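Local coordinates for protein glycogen synthase (Cyanobacterium sp. CLg1, PDB 6GNF) that is a bacterial glycogen (starch) synthase, a two-domain glycosyltransferase-type enzyme that holds adenosine-5'-diphosphate and a glycan in the cleft between its domains, at residues 430-435 with 474-479; 451-456 with 468-473. All blocks are in the same frame, centred on the assembly; numbering follows the deposited sequence.

Interaction 1: residues 430-435 with 474-479. With AC1 (4,6-dideoxy-4-{[(1S,4R,5S,6S)-4,5,6-trihydroxy-3-(hydroxymethyl)cyclohex-2-en-1-yl]amino}-alpha-D-glucopyranose), chain D.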
loop_
_atom_site.group_PDB
_atom_site.type_symbol
_atom_site.label_atom_id
_atom_site.label_comp_id
_atom_site.label_asym_id
_atom_site.label_seq_id
_atom_site.Cartn_x
_atom_site.Cartn_y
_atom_site.Cartn_z
ATOM N N PRO A 430 -10.456 -6.592 9.860
ATOM C CA PRO A 430 -9.844 -7.618 10.698
ATOM C C PRO A 430 -8.455 -8.024 10.202
ATOM O O PRO A 430 -8.198 -9.207 9.959
ATOM C CB PRO A 430 -10.832 -8.778 10.572
ATOM C CG PRO A 430 -11.343 -8.653 9.181
ATOM C CD PRO A 430 -11.408 -7.176 8.898
ATOM N N SER A 431 -7.569 -7.043 10.058
ATOM C CA SER A 431 -6.242 -7.285 9.517
ATOM C C SER A 431 -5.370 -8.054 10.507
ATOM O O SER A 431 -5.432 -7.823 11.709
ATOM C CB SER A 431 -5.559 -5.963 9.150
ATOM O OG SER A 431 -6.326 -5.248 8.197
ATOM N N ARG A 432 -4.552 -8.963 9.985
ATOM C CA ARG A 432 -3.564 -9.680 10.786
ATOM C C ARG A 432 -2.296 -8.852 10.980
ATOM O O ARG A 432 -1.598 -9.005 11.974
ATOM C CB ARG A 432 -3.228 -11.024 10.143
ATOM C CG ARG A 432 -4.397 -11.998 10.148
ATOM C CD ARG A 432 -3.991 -13.370 9.645
ATOM N NE ARG A 432 -5.052 -14.361 9.856
ATOM C CZ ARG A 432 -6.020 -14.669 8.990
ATOM N NH1 ARG A 432 -6.102 -14.075 7.807
ATOM N NH2 ARG A 432 -6.920 -15.586 9.314
ATOM N N PHE A 433 -1.970 -8.021 10.000
ATOM C CA PHE A 433 -0.977 -6.961 10.164
ATOM C C PHE A 433 -1.358 -5.832 9.208
ATOM O O PHE A 433 -1.975 -6.081 8.163
ATOM C CB PHE A 433 0.437 -7.478 9.894
ATOM C CG PHE A 433 0.597 -8.128 8.550
ATOM C CD1 PHE A 433 0.269 -9.465 8.366
ATOM C CD2 PHE A 433 1.070 -7.401 7.462
ATOM C CE1 PHE A 433 0.415 -10.069 7.127
ATOM C CE2 PHE A 433 1.216 -7.997 6.218
ATOM C CZ PHE A 433 0.883 -9.333 6.051
ATOM N N GLU A 434 -1.021 -4.594 9.565
ATOM C CA GLU A 434 -1.442 -3.440 8.784
ATOM C C GLU A 434 -0.510 -2.259 9.008
ATOM O O GLU A 434 -0.670 -1.522 9.977
ATOM C CB GLU A 434 -2.883 -3.058 9.136
ATOM C CG GLU A 434 -3.555 -2.178 8.094
ATOM C CD GLU A 434 -3.768 -2.903 6.788
ATOM O OE1 GLU A 434 -4.632 -3.804 6.771
ATOM O OE2 GLU A 434 -3.086 -2.573 5.789
ATOM N N PRO A 435 0.483 -2.081 8.121
ATOM C CA PRO A 435 1.419 -0.975 8.239
ATOM C C PRO A 435 0.757 0.379 8.501
ATOM O O PRO A 435 1.183 1.115 9.392
ATOM C CB PRO A 435 2.150 -1.005 6.890
ATOM C CG PRO A 435 2.204 -2.453 6.572
ATOM C CD PRO A 435 0.897 -3.017 7.064
ATOM N N PRO A 474 -5.143 -13.845 14.992
ATOM C CA PRO A 474 -3.870 -14.565 15.026
ATOM C C PRO A 474 -3.344 -14.933 13.645
ATOM O O PRO A 474 -4.126 -15.244 12.747
ATOM C CB PRO A 474 -4.188 -15.814 15.849
ATOM C CG PRO A 474 -5.658 -16.010 15.720
ATOM C CD PRO A 474 -6.274 -14.669 15.458
ATOM N N MET A 475 -2.022 -14.874 13.494
ATOM C CA MET A 475 -1.350 -15.217 12.245
ATOM C C MET A 475 -1.240 -16.729 12.108
ATOM O O MET A 475 -1.285 -17.436 13.105
ATOM C CB MET A 475 0.060 -14.614 12.222
ATOM C CG MET A 475 0.115 -13.131 11.911
ATOM S SD MET A 475 -0.020 -12.793 10.141
ATOM C CE MET A 475 1.611 -13.219 9.552
ATOM N N PRO A 476 -1.035 -17.224 10.874
ATOM C CA PRO A 476 -0.699 -18.642 10.699
ATOM C C PRO A 476 0.599 -18.985 11.436
ATOM O O PRO A 476 1.468 -18.121 11.541
ATOM C CB PRO A 476 -0.511 -18.784 9.175
ATOM C CG PRO A 476 -1.086 -17.547 8.566
ATOM C CD PRO A 476 -0.963 -16.479 9.605
ATOM N N LYS A 477 0.744 -20.216 11.931
ATOM C CA LYS A 477 1.950 -20.583 12.696
ATOM C C LYS A 477 3.249 -20.400 11.908
ATOM O O LYS A 477 4.292 -20.157 12.512
ATOM C CB LYS A 477 1.853 -22.012 13.247
ATOM C CG LYS A 477 0.901 -22.110 14.427
ATOM C CD LYS A 477 0.783 -23.472 15.085
ATOM C CE LYS A 477 1.874 -23.775 16.098
ATOM N NZ LYS A 477 2.034 -22.799 17.209
ATOM N N ILE A 478 3.194 -20.565 10.584
ATOM C CA ILE A 478 4.278 -20.132 9.685
ATOM C C ILE A 478 3.684 -19.531 8.412
ATOM O O ILE A 478 2.558 -19.866 8.043
ATOM C CB ILE A 478 5.227 -21.285 9.289
ATOM C CG1 ILE A 478 4.455 -22.444 8.644
ATOM C CG2 ILE A 478 6.020 -21.771 10.498
ATOM C CD1 ILE A 478 5.300 -23.332 7.755
ATOM N N PRO A 479 4.432 -18.640 7.734
ATOM C CA PRO A 479 3.927 -18.113 6.459
ATOM C C PRO A 479 3.736 -19.225 5.432
ATOM O O PRO A 479 4.279 -20.323 5.611
ATOM C CB PRO A 479 5.022 -17.131 6.014
ATOM C CG PRO A 479 6.238 -17.520 6.780
ATOM C CD PRO A 479 5.746 -18.075 8.084
HETATM C C1 AC1 D . 2.155 -3.697 -2.939
HETATM O O2 AC1 D . 4.368 -3.137 -2.087
HETATM C C2 AC1 D . 2.976 -2.765 -2.044
HETATM C C4A AC1 D . -0.272 0.598 3.626
HETATM C C3 AC1 D . 2.461 -2.763 -0.603
HETATM O O3 AC1 D . 3.170 -1.734 0.094
HETATM C C4 AC1 D . 0.935 -2.532 -0.540
HETATM N N4A AC1 D . 0.366 -2.508 0.829
HETATM C C5 AC1 D . 0.283 -3.617 -1.411
HETATM O O5 AC1 D . 0.746 -3.488 -2.761
HETATM C C6 AC1 D . -1.234 -3.533 -1.441
HETATM C C1B AC1 D . 0.778 -1.610 1.911
HETATM C C2B AC1 D . 0.071 -1.859 3.276
HETATM O O2B AC1 D . -0.746 -3.026 3.294
HETATM C C3B AC1 D . -0.864 -0.774 3.760
HETATM O O3B AC1 D . -1.140 -0.981 5.145
HETATM O O4 AC1 D . -1.326 1.521 3.918
HETATM C C5B AC1 D . 0.262 0.817 2.234
HETATM C C7B AC1 D . 0.679 -0.173 1.461
HETATM C C6B AC1 D . 0.367 2.220 1.726
HETATM O O6B AC1 D . 1.220 2.924 2.631
HETATM O O HOH W 1 -7.007 -16.052 12.506
#
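The Phe433 ring meets Met475 with its edge: SD sits near the ring plane, 3.8 Å from CD1. This is a Met-aromatic contact, with the sulfur 78° off the ring normal. The guanidinium of Arg432 also works through its edge, where Pro474 O lies in its plane and accepts a hydrogen bond from NE (3.2 Å, 150° at the hydrogen). A water completes this small ring of bonds, accepting from Arg432 NH2 and donating to Pro474 O. NH1 is turned to other partners, Asp366 in a salt bridge and the carbonyl of Asn361, so the guanidinium is gripped from several directions. The bend at chi2 (-80°) brings Met475 SD to 3.7 Å from Arg432 CB, and a further bend at chi3 turns CE to the ring edge, near Phe433 CD1 and CE1. On the far side of 430-435, Glu434 OE2 accepts a 2.6 Å hydrogen bond from O3B of AC1 and pairs with Lys363, while Ser431 OG donates to the anti lone pair of OE1 and helps set the carboxylate. The segment 430-435 is the loop between strand 426-429 and helix 439-445; Arg432 packs on helix 365-370, and Pro474 leans on helix 485-503.

Interaction 2: residues 451-456 with 468-473; sequences VVAPVG and FLMNKI
Met470 and Ala453 meet just beyond the ends of the paired strands, with SD 4.4 Å from Ala453 CB, and Ile473 CG1 reaches the same methyl. The Met470 chain runs extended beyond CG (chi2 169°, chi3 180°), carrying CE alongside the backbone of 451-453 as far as the carbonyl oxygen of Val451. Val452 and Leu469 point to the same face of the sheet: Val452 CG2 lies 3.6 Å from Leu469 CD2, while the second methyl of the leucine, CD1, touches Pro454 CB.

Pro454 forms the next layer. Its CD and CG lie against the extended backbone of 470-472, with CD 3.3 Å from Met470 O and CG 3.8 Å from Lys472 N. This proline is the centre of an inverse gamma turn, closed by a weak bond from Val455 N to Ala453 O, which breaks the extended course of the strand and sends the chain on toward Gly456. Further out, the long Lys472 side chain runs past Val455, its NZ near CG1.

The polar framework is parallel beta pairing. Val452 N donates to Phe468 O (3.0 Å, 164° at the hydrogen), and Val452 O accepts from Met470 N (2.8 Å), so Val452 bonds through both its NH and its CO to residues flanking Leu469. Weaker CA-H...O contacts, from Val451 CA to Phe468 O and from Leu469 CA to Val452 O, reinforce the pairing.

Strand 468-469 lies at one edge of the six-stranded parallel sheet, joined to 449-452 by a beta-alpha-beta crossover through helix 457-461. Strand 426-429 pairs with 449-452 on its other side, and helix 485-503 packs against Phe468, Met470 and Asn471.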
loop_
_atom_site.group_PDB
_atom_site.type_symbol
_atom_site.label_atom_id
_atom_site.label_comp_id
_atom_site.label_asym_id
_atom_site.label_seq_id
_atom_site.Cartn_x
_atom_site.Cartn_y
_atom_site.Cartn_z
ATOM N N VAL A 451 -14.005 -0.270 12.858
ATOM C CA VAL A 451 -13.879 -1.360 13.813
ATOM C C VAL A 451 -12.736 -2.214 13.284
ATOM O O VAL A 451 -12.894 -2.929 12.298
ATOM C CB VAL A 451 -15.182 -2.178 13.936
ATOM C CG1 VAL A 451 -15.053 -3.270 14.983
ATOM C CG2 VAL A 451 -16.353 -1.272 14.255
ATOM N N VAL A 452 -11.587 -2.130 13.950
ATOM C CA VAL A 452 -10.326 -2.560 13.371
ATOM C C VAL A 452 -9.520 -3.472 14.290
ATOM O O VAL A 452 -9.703 -3.481 15.501
ATOM C CB VAL A 452 -9.464 -1.332 12.995
ATOM C CG1 VAL A 452 -10.223 -0.440 12.025
ATOM C CG2 VAL A 452 -9.062 -0.532 14.224
ATOM N N ALA A 453 -8.636 -4.256 13.686
ATOM C CA ALA A 453 -7.695 -5.069 14.441
ATOM C C ALA A 453 -6.662 -4.171 15.126
ATOM O O ALA A 453 -6.265 -3.145 14.573
ATOM C CB ALA A 453 -6.993 -6.060 13.529
ATOM N N PRO A 454 -6.205 -4.569 16.321
ATOM C CA PRO A 454 -5.230 -3.782 17.071
ATOM C C PRO A 454 -3.801 -4.039 16.597
ATOM O O PRO A 454 -2.986 -4.558 17.344
ATOM C CB PRO A 454 -5.436 -4.291 18.501
ATOM C CG PRO A 454 -5.770 -5.736 18.318
ATOM C CD PRO A 454 -6.568 -5.811 17.038
ATOM N N VAL A 455 -3.492 -3.656 15.363
ATOM C CA VAL A 455 -2.153 -3.869 14.799
ATOM C C VAL A 455 -1.722 -2.677 13.957
ATOM O O VAL A 455 -2.551 -1.996 13.354
ATOM C CB VAL A 455 -2.087 -5.162 13.953
ATOM C CG1 VAL A 455 -2.325 -6.393 14.824
ATOM C CG2 VAL A 455 -3.096 -5.124 12.806
ATOM N N GLY A 456 -0.417 -2.422 13.949
ATOM C CA GLY A 456 0.187 -1.398 13.097
ATOM C C GLY A 456 -0.488 -0.048 13.212
ATOM O O GLY A 456 -0.853 0.375 14.307
ATOM N N PHE A 468 -13.474 1.518 17.361
ATOM C CA PHE A 468 -13.296 0.398 18.285
ATOM C C PHE A 468 -12.245 -0.594 17.808
ATOM O O PHE A 468 -12.104 -0.816 16.611
ATOM C CB PHE A 468 -14.619 -0.345 18.457
ATOM C CG PHE A 468 -15.735 0.518 18.950
ATOM C CD1 PHE A 468 -16.548 1.197 18.061
ATOM C CD2 PHE A 468 -15.970 0.654 20.308
ATOM C CE1 PHE A 468 -17.582 1.998 18.517
ATOM C CE2 PHE A 468 -17.005 1.446 20.774
ATOM C CZ PHE A 468 -17.810 2.121 19.877
ATOM N N LEU A 469 -11.545 -1.204 18.761
ATOM C CA LEU A 469 -10.552 -2.234 18.477
ATOM C C LEU A 469 -11.111 -3.629 18.747
ATOM O O LEU A 469 -11.796 -3.850 19.750
ATOM C CB LEU A 469 -9.307 -2.043 19.341
ATOM C CG LEU A 469 -8.532 -0.737 19.198
ATOM C CD1 LEU A 469 -7.219 -0.831 19.975
ATOM C CD2 LEU A 469 -8.256 -0.399 17.742
ATOM N N MET A 470 -10.756 -4.561 17.870
ATOM C CA MET A 470 -11.010 -5.979 18.081
ATOM C C MET A 470 -9.919 -6.543 18.985
ATOM O O MET A 470 -8.970 -5.848 19.350
ATOM C CB MET A 470 -10.898 -6.744 16.763
ATOM C CG MET A 470 -11.748 -6.239 15.622
ATOM S SD MET A 470 -11.252 -7.030 14.087
ATOM C CE MET A 470 -12.403 -6.231 12.972
ATOM N N ASN A 471 -10.029 -7.828 19.303
ATOM C CA ASN A 471 -8.881 -8.555 19.813
ATOM C C ASN A 471 -8.005 -8.933 18.623
ATOM O O ASN A 471 -8.419 -8.800 17.471
ATOM C CB ASN A 471 -9.311 -9.795 20.599
ATOM C CG ASN A 471 -9.965 -9.454 21.925
ATOM O OD1 ASN A 471 -9.773 -8.369 22.467
ATOM N ND2 ASN A 471 -10.720 -10.401 22.471
ATOM N N LYS A 472 -6.792 -9.389 18.904
ATOM C CA LYS A 472 -5.814 -9.716 17.867
ATOM C C LYS A 472 -6.287 -10.864 16.977
ATOM O O LYS A 472 -6.785 -11.863 17.468
ATOM C CB LYS A 472 -4.486 -10.093 18.529
ATOM C CG LYS A 472 -3.339 -10.329 17.569
ATOM C CD LYS A 472 -2.135 -10.893 18.305
ATOM C CE LYS A 472 -1.003 -11.215 17.348
ATOM N NZ LYS A 472 -0.460 -9.985 16.699
ATOM N N ILE A 473 -6.119 -10.712 15.669
ATOM C CA ILE A 473 -6.433 -11.774 14.717
ATOM C C ILE A 473 -5.159 -12.588 14.523
ATOM O O ILE A 473 -4.195 -12.079 13.966
ATOM C CB ILE A 473 -6.901 -11.216 13.352
ATOM C CG1 ILE A 473 -7.992 -10.146 13.530
ATOM C CG2 ILE A 473 -7.394 -12.342 12.450
ATOM C CD1 ILE A 473 -9.256 -10.624 14.213
#

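Interaction 2 is nested within interaction 1 along the chain: the order runs 430-435, 451-456, 468-473, 474-479, the last two being continuous. Their centres lie 11 Å apart, and they touch directly where Ser431 O meets Ala453 CB and Pro430 O meets Ile473 CG1. Both belong to the part of the fold built on the six-stranded parallel sheet. Interaction 2 pairs its last two strands, whereas interaction 1 joins the loop leaving strand 426-429 to the chain running from strand 468-469 toward helix 485-503. The sheet edge thus continues into loop packing beside the pocket where Glu434 contacts both adenosine-5'-diphosphate and the AC1 unit of the glycan.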